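Formate oxidase (Aspergillus oryzae, PDB 5ZU2) is an FAD-dependent formate oxidase of the GMC oxidoreductase family, whose flavin can be converted to 8-formyl-FAD. Local coordinates at residues A[54-59]-A[96-101]. The protein carries 1 engineered substitution. Numbering follows the deposited sequence.
With FAD (flavin-adenine dinucleotide), chain D.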
ATOM      1  N   SER A  54     -14.111   9.662   4.426  1.00 28.64           N
ATOM      2  CA  SER A  54     -14.358   8.689   5.479  1.00 27.05           C
ATOM      3  C   SER A  54     -13.246   7.660   5.617  1.00 27.36           C
ATOM      4  O   SER A  54     -13.355   6.783   6.483  1.00 27.63           O
ATOM      5  CB  SER A  54     -15.668   7.942   5.229  1.00 28.66           C
ATOM      6  OG  SER A  54     -16.776   8.787   5.369  1.00 35.12           O
ATOM      7  N   ALA A  55     -12.175   7.763   4.822  1.00 25.81           N
ATOM      8  CA  ALA A  55     -11.204   6.668   4.721  1.00 28.22           C
ATOM      9  C   ALA A  55     -10.598   6.312   6.084  1.00 28.14           C
ATOM     10  O   ALA A  55     -10.533   5.136   6.456  1.00 30.64           O
ATOM     11  CB  ALA A  55     -10.115   7.027   3.708  1.00 25.17           C
ATOM     12  N   MET A  56     -10.165   7.315   6.852  1.00 26.96           N
ATOM     13  CA  MET A  56      -9.554   7.029   8.150  1.00 26.55           C
ATOM     14  C   MET A  56     -10.542   6.414   9.135  1.00 32.19           C
ATOM     15  O   MET A  56     -10.140   5.646  10.018  1.00 30.48           O
ATOM     16  CB  MET A  56      -8.928   8.294   8.740  1.00 22.02           C
ATOM     17  CG  MET A  56      -7.674   8.707   7.982  1.00 20.16           C
ATOM     18  SD  MET A  56      -6.922  10.246   8.510  1.00 32.10           S
ATOM     19  CE  MET A  56      -8.358  11.319   8.518  1.00 35.97           C
ATOM     20  N   ASP A  57     -11.832   6.717   9.009  1.00 29.19           N
ATOM     21  CA  ASP A  57     -12.756   6.043   9.910  1.00 27.33           C
ATOM     22  C   ASP A  57     -12.895   4.554   9.614  1.00 29.21           C
ATOM     23  O   ASP A  57     -13.610   3.874  10.345  1.00 31.38           O
ATOM     24  CB  ASP A  57     -14.139   6.690   9.870  1.00 31.65           C
ATOM     25  CG  ASP A  57     -14.112   8.154  10.258  1.00 37.62           C
ATOM     26  OD1 ASP A  57     -13.381   8.508  11.207  1.00 40.28           O
ATOM     27  OD2 ASP A  57     -14.854   8.948   9.635  1.00 46.32           O
ATOM     28  N   LEU A  58     -12.281   4.037   8.544  1.00 28.01           N
ATOM     29  CA  LEU A  58     -12.409   2.615   8.260  1.00 28.03           C
ATOM     30  C   LEU A  58     -11.456   1.770   9.097  1.00 32.45           C
ATOM     31  O   LEU A  58     -11.667   0.549   9.183  1.00 28.76           O
ATOM     32  CB  LEU A  58     -12.181   2.341   6.767  1.00 26.55           C
ATOM     33  CG  LEU A  58     -13.257   2.842   5.796  1.00 26.79           C
ATOM     34  CD1 LEU A  58     -12.738   2.830   4.364  1.00 18.92           C
ATOM     35  CD2 LEU A  58     -14.547   2.021   5.898  1.00 24.35           C
ATOM     36  N   ARG A  59     -10.433   2.383   9.725  1.00 25.81           N
ATOM     37  CA  ARG A  59      -9.650   1.662  10.723  1.00 24.23           C
ATOM     38  C   ARG A  59     -10.587   1.133  11.790  1.00 28.87           C
ATOM     39  O   ARG A  59     -11.448   1.864  12.289  1.00 26.15           O
ATOM     40  CB  ARG A  59      -8.586   2.543  11.389  1.00 26.86           C
ATOM     41  CG  ARG A  59      -7.359   2.887  10.554  1.00 35.69           C
ATOM     42  CD  ARG A  59      -6.123   3.152  11.481  1.00 31.73           C
ATOM     43  NE  ARG A  59      -6.527   3.927  12.637  1.00 34.28           N
ATOM     44  CZ  ARG A  59      -6.034   3.797  13.862  1.00 35.17           C
ATOM     45  NH1 ARG A  59      -5.081   2.902  14.128  1.00 26.76           N
ATOM     46  NH2 ARG A  59      -6.520   4.575  14.824  1.00 32.81           N
ATOM     47  N   LEU A  96      -9.963   0.662   1.311  1.00 24.39           N
ATOM     48  CA  LEU A  96      -9.798   1.485   2.507  1.00 24.13           C
ATOM     49  C   LEU A  96      -8.490   2.263   2.553  1.00 24.29           C
ATOM     50  O   LEU A  96      -8.141   2.750   3.628  1.00 28.09           O
ATOM     51  CB  LEU A  96      -9.888   0.669   3.819  1.00 20.98           C
ATOM     52  CG  LEU A  96      -9.157  -0.640   4.098  1.00 23.82           C
ATOM     53  CD1 LEU A  96      -7.637  -0.511   4.158  1.00 26.39           C
ATOM     54  CD2 LEU A  96      -9.676  -1.153   5.425  1.00 21.65           C
ATOM     55  N   ASN A  97      -7.750   2.378   1.452  1.00 25.36           N
ATOM     56  CA  ASN A  97      -6.468   3.066   1.457  1.00 25.55           C
ATOM     57  C   ASN A  97      -6.654   4.577   1.292  1.00 27.17           C
ATOM     58  O   ASN A  97      -7.772   5.075   1.138  1.00 26.98           O
ATOM     59  CB  ASN A  97      -5.535   2.454   0.400  1.00 26.13           C
ATOM     60  CG  ASN A  97      -5.977   2.686  -1.036  1.00 28.46           C
ATOM     61  OD1 ASN A  97      -6.865   3.490  -1.323  1.00 27.08           O
ATOM     62  ND2 ASN A  97      -5.313   1.985  -1.965  1.00 24.93           N
ATOM     63  N   TYR A  98      -5.542   5.325   1.306  1.00 25.97           N
ATOM     64  CA  TYR A  98      -5.582   6.790   1.261  1.00 29.12           C
ATOM     65  C   TYR A  98      -5.223   7.360  -0.120  1.00 28.76           C
ATOM     66  O   TYR A  98      -4.706   8.479  -0.241  1.00 26.83           O
ATOM     67  CB  TYR A  98      -4.719   7.372   2.387  1.00 24.51           C
ATOM     68  CG  TYR A  98      -5.195   6.824   3.712  1.00 29.17           C
ATOM     69  CD1 TYR A  98      -6.561   6.729   3.986  1.00 33.72           C
ATOM     70  CD2 TYR A  98      -4.302   6.332   4.661  1.00 27.22           C
ATOM     71  CE1 TYR A  98      -7.028   6.176   5.186  1.00 30.02           C
ATOM     72  CE2 TYR A  98      -4.752   5.788   5.862  1.00 28.55           C
ATOM     73  CZ  TYR A  98      -6.118   5.715   6.123  1.00 31.31           C
ATOM     74  OH  TYR A  98      -6.572   5.163   7.308  1.00 23.98           O
ATOM     75  N   PHE A  99      -5.548   6.607  -1.168  1.00 26.62           N
ATOM     76  CA  PHE A  99      -5.797   7.098  -2.524  1.00 25.12           C
ATOM     77  C   PHE A  99      -4.601   7.500  -3.372  1.00 25.79           C
ATOM     78  O   PHE A  99      -4.728   7.484  -4.597  1.00 27.88           O
ATOM     79  CB  PHE A  99      -6.717   8.318  -2.450  1.00 22.64           C
ATOM     80  CG  PHE A  99      -7.923   8.092  -1.629  1.00 24.98           C
ATOM     81  CD1 PHE A  99      -8.956   7.316  -2.113  1.00 26.24           C
ATOM     82  CD2 PHE A  99      -8.026   8.628  -0.351  1.00 28.19           C
ATOM     83  CE1 PHE A  99     -10.107   7.100  -1.341  1.00 28.09           C
ATOM     84  CE2 PHE A  99      -9.142   8.397   0.425  1.00 23.39           C
ATOM     85  CZ  PHE A  99     -10.185   7.630  -0.071  1.00 22.89           C
ATOM     86  N   THR A 100      -3.421   7.703  -2.782  1.00 26.67           N
ATOM     87  CA  THR A 100      -2.301   8.241  -3.545  1.00 27.30           C
ATOM     88  C   THR A 100      -1.854   7.266  -4.615  1.00 26.64           C
ATOM     89  O   THR A 100      -1.752   6.065  -4.366  1.00 27.85           O
ATOM     90  CB  THR A 100      -1.128   8.587  -2.640  1.00 27.11           C
ATOM     91  OG1 THR A 100      -1.543   9.590  -1.709  1.00 27.53           O
ATOM     92  CG2 THR A 100       0.026   9.119  -3.473  1.00 23.35           C
ATOM     93  N   TRP A 101      -1.639   7.785  -5.820  1.00 27.52           N
ATOM     94  CA  TRP A 101      -1.330   6.992  -7.006  1.00 24.24           C
ATOM     95  C   TRP A 101      -0.001   7.475  -7.553  1.00 25.12           C
ATOM     96  O   TRP A 101       0.060   8.549  -8.164  1.00 25.99           O
ATOM     97  CB  TRP A 101      -2.438   7.128  -8.045  1.00 27.59           C
ATOM     98  CG  TRP A 101      -2.229   6.318  -9.299  1.00 31.90           C
ATOM     99  CD1 TRP A 101      -1.578   6.713 -10.436  1.00 24.16           C
ATOM    100  CD2 TRP A 101      -2.687   4.980  -9.544  1.00 29.73           C
ATOM    101  NE1 TRP A 101      -1.595   5.702 -11.361  1.00 27.01           N
ATOM    102  CE2 TRP A 101      -2.267   4.629 -10.842  1.00 26.57           C
ATOM    103  CE3 TRP A 101      -3.389   4.043  -8.784  1.00 26.48           C
ATOM    104  CZ2 TRP A 101      -2.534   3.391 -11.398  1.00 28.97           C
ATOM    105  CZ3 TRP A 101      -3.656   2.817  -9.335  1.00 26.39           C
ATOM    106  CH2 TRP A 101      -3.230   2.495 -10.630  1.00 26.60           C
TER
HETATM  107  PA  FAD D 601      -5.327  -6.591  -0.648  1.00 21.76           P
HETATM  108  O1A FAD D 601      -5.324  -6.374   0.798  1.00 23.41           O
HETATM  109  O2A FAD D 601      -5.805  -5.401  -1.468  1.00 21.07           O
HETATM  110  O5B FAD D 601      -6.243  -7.874  -1.063  1.00 27.44           O
HETATM  111  C5B FAD D 601      -6.272  -9.084  -0.271  1.00 24.34           C
HETATM  112  C4B FAD D 601      -7.681  -9.624  -0.327  1.00 23.55           C
HETATM  113  O4B FAD D 601      -7.705 -11.004   0.114  1.00 23.24           O
HETATM  114  C3B FAD D 601      -8.705  -8.875   0.530  1.00 20.85           C
HETATM  115  O3B FAD D 601      -9.931  -8.668  -0.163  1.00 25.49           O
HETATM  116  C2B FAD D 601      -8.925  -9.824   1.708  1.00 25.08           C
HETATM  117  O2B FAD D 601     -10.205  -9.685   2.333  1.00 24.82           O
HETATM  118  C1B FAD D 601      -8.771 -11.175   1.018  1.00 20.84           C
HETATM  119  N9A FAD D 601      -8.434 -12.257   1.936  1.00 23.54           N
HETATM  120  C8A FAD D 601      -7.357 -12.279   2.777  1.00 23.89           C
HETATM  121  N7A FAD D 601      -7.269 -13.364   3.505  1.00 24.78           N
HETATM  122  C5A FAD D 601      -8.383 -14.098   3.143  1.00 23.54           C
HETATM  123  C6A FAD D 601      -8.869 -15.351   3.566  1.00 28.16           C
HETATM  124  N6A FAD D 601      -8.264 -16.100   4.495  1.00 26.41           N
HETATM  125  N1A FAD D 601     -10.004 -15.813   2.988  1.00 21.43           N
HETATM  126  C2A FAD D 601     -10.603 -15.059   2.064  1.00 21.54           C
HETATM  127  N3A FAD D 601     -10.244 -13.860   1.593  1.00 22.32           N
HETATM  128  C4A FAD D 601      -9.118 -13.429   2.178  1.00 24.59           C
HETATM  129  N1  FAD D 601      -1.175   2.440  -1.296  1.00 26.56           N
HETATM  130  C2  FAD D 601      -0.949   3.535  -2.079  1.00 33.87           C
HETATM  131  O2  FAD D 601      -0.360   3.442  -3.166  1.00 35.35           O
HETATM  132  N3  FAD D 601      -1.392   4.795  -1.653  1.00 34.80           N
HETATM  133  C4  FAD D 601      -2.063   5.071  -0.463  1.00 36.53           C
HETATM  134  O4  FAD D 601      -2.395   6.227  -0.183  1.00 32.52           O
HETATM  135  C4X FAD D 601      -2.299   3.885   0.356  1.00 36.41           C
HETATM  136  N5  FAD D 601      -2.921   4.040   1.502  1.00 32.17           N
HETATM  137  C5X FAD D 601      -3.145   2.918   2.277  1.00 32.44           C
HETATM  138  C6  FAD D 601      -3.832   3.071   3.486  1.00 32.48           C
HETATM  139  C7  FAD D 601      -4.102   1.979   4.301  1.00 34.66           C
HETATM  140  C7M FAD D 601      -4.838   2.188   5.605  1.00 29.39           C
HETATM  141  C8  FAD D 601      -3.684   0.697   3.894  1.00 34.77           C
HETATM  142  C8M FAD D 601      -3.960  -0.509   4.746  1.00 29.07           C
HETATM  143  C9  FAD D 601      -3.010   0.538   2.681  1.00 33.28           C
HETATM  144  C9A FAD D 601      -2.736   1.636   1.870  1.00 31.31           C
HETATM  145  N10 FAD D 601      -2.075   1.515   0.623  1.00 33.49           N
HETATM  146  C10 FAD D 601      -1.827   2.617  -0.151  1.00 32.65           C
HETATM  147  C1' FAD D 601      -1.551   0.228   0.167  1.00 29.79           C
HETATM  148  C2' FAD D 601      -2.404  -0.470  -0.875  1.00 22.63           C
HETATM  149  O2' FAD D 601      -3.786  -0.235  -0.617  1.00 24.95           O
HETATM  150  C3' FAD D 601      -2.122  -1.969  -0.779  1.00 36.20           C
HETATM  151  O3' FAD D 601      -0.718  -2.212  -0.760  1.00 32.10           O
HETATM  152  C4' FAD D 601      -2.752  -2.838  -1.864  1.00 30.47           C
HETATM  153  O4' FAD D 601      -4.153  -2.552  -1.919  1.00 24.37           O
HETATM  154  C5' FAD D 601      -2.442  -4.294  -1.592  1.00 23.14           C
HETATM  155  O5' FAD D 601      -3.114  -5.106  -2.575  1.00 27.97           O
HETATM  156  P   FAD D 601      -3.117  -6.671  -2.484  1.00 23.70           P
HETATM  157  O1P FAD D 601      -4.014  -7.114  -3.642  1.00 26.42           O
HETATM  158  O2P FAD D 601      -1.689  -7.119  -2.391  1.00 21.04           O
HETATM  159  O3P FAD D 601      -3.867  -6.981  -1.124  1.00 25.14           O
HETATM  160  O   HOH W   1      -8.374   3.494   6.614  1.00 25.50           O
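In the flavin pocket of the GMC oxidoreductase fold, the 3-10 segment 54-58 packs through Ala55 against Tyr98 and Phe99 of the FAD-binding loop. Ala55 CB meets the edge of the Tyr98 ring near its plane, 3.5 Å from Tyr98 CE1, and also lies 3.7 Å from Phe99 CE2, so one methyl group touches both aromatic side chains. Tyr98 also meets the cofactor: FAD C6 lies over one face of its ring, with Tyr98 CD2 3.5 Å away, while Met56 CG packs near the phenol end, its side chain crossing that of Tyr98 at about a right angle. Further along the 3-10 segment, Leu58 CD1 rests on Leu96 CB at 3.6 Å. With Leu96 CG set between its backbone N and carbonyl carbon (chi1 48°), the branch CD1 of Leu96 touches the flavin methyl C8M. Polar contacts with FAD come from Asn97 and Thr100 of the same loop: Asn97 ND2 donates to the ribityl O2' of FAD and also bonds Gln555 OE1, and Thr100 N donates to FAD O4 while FAD N3 makes a weak bond to Thr100 O, so Thr100 meets the pyrimidine end of the isoalloxazine with two backbone bonds. Between the segments, polar contact runs through a single water. It accepts from Tyr98 OH at 2.6 Å and donates to Leu96 O and, at 2.7 Å, to Ala55 O, a carbonyl that also receives the backbone N-H of Leu58.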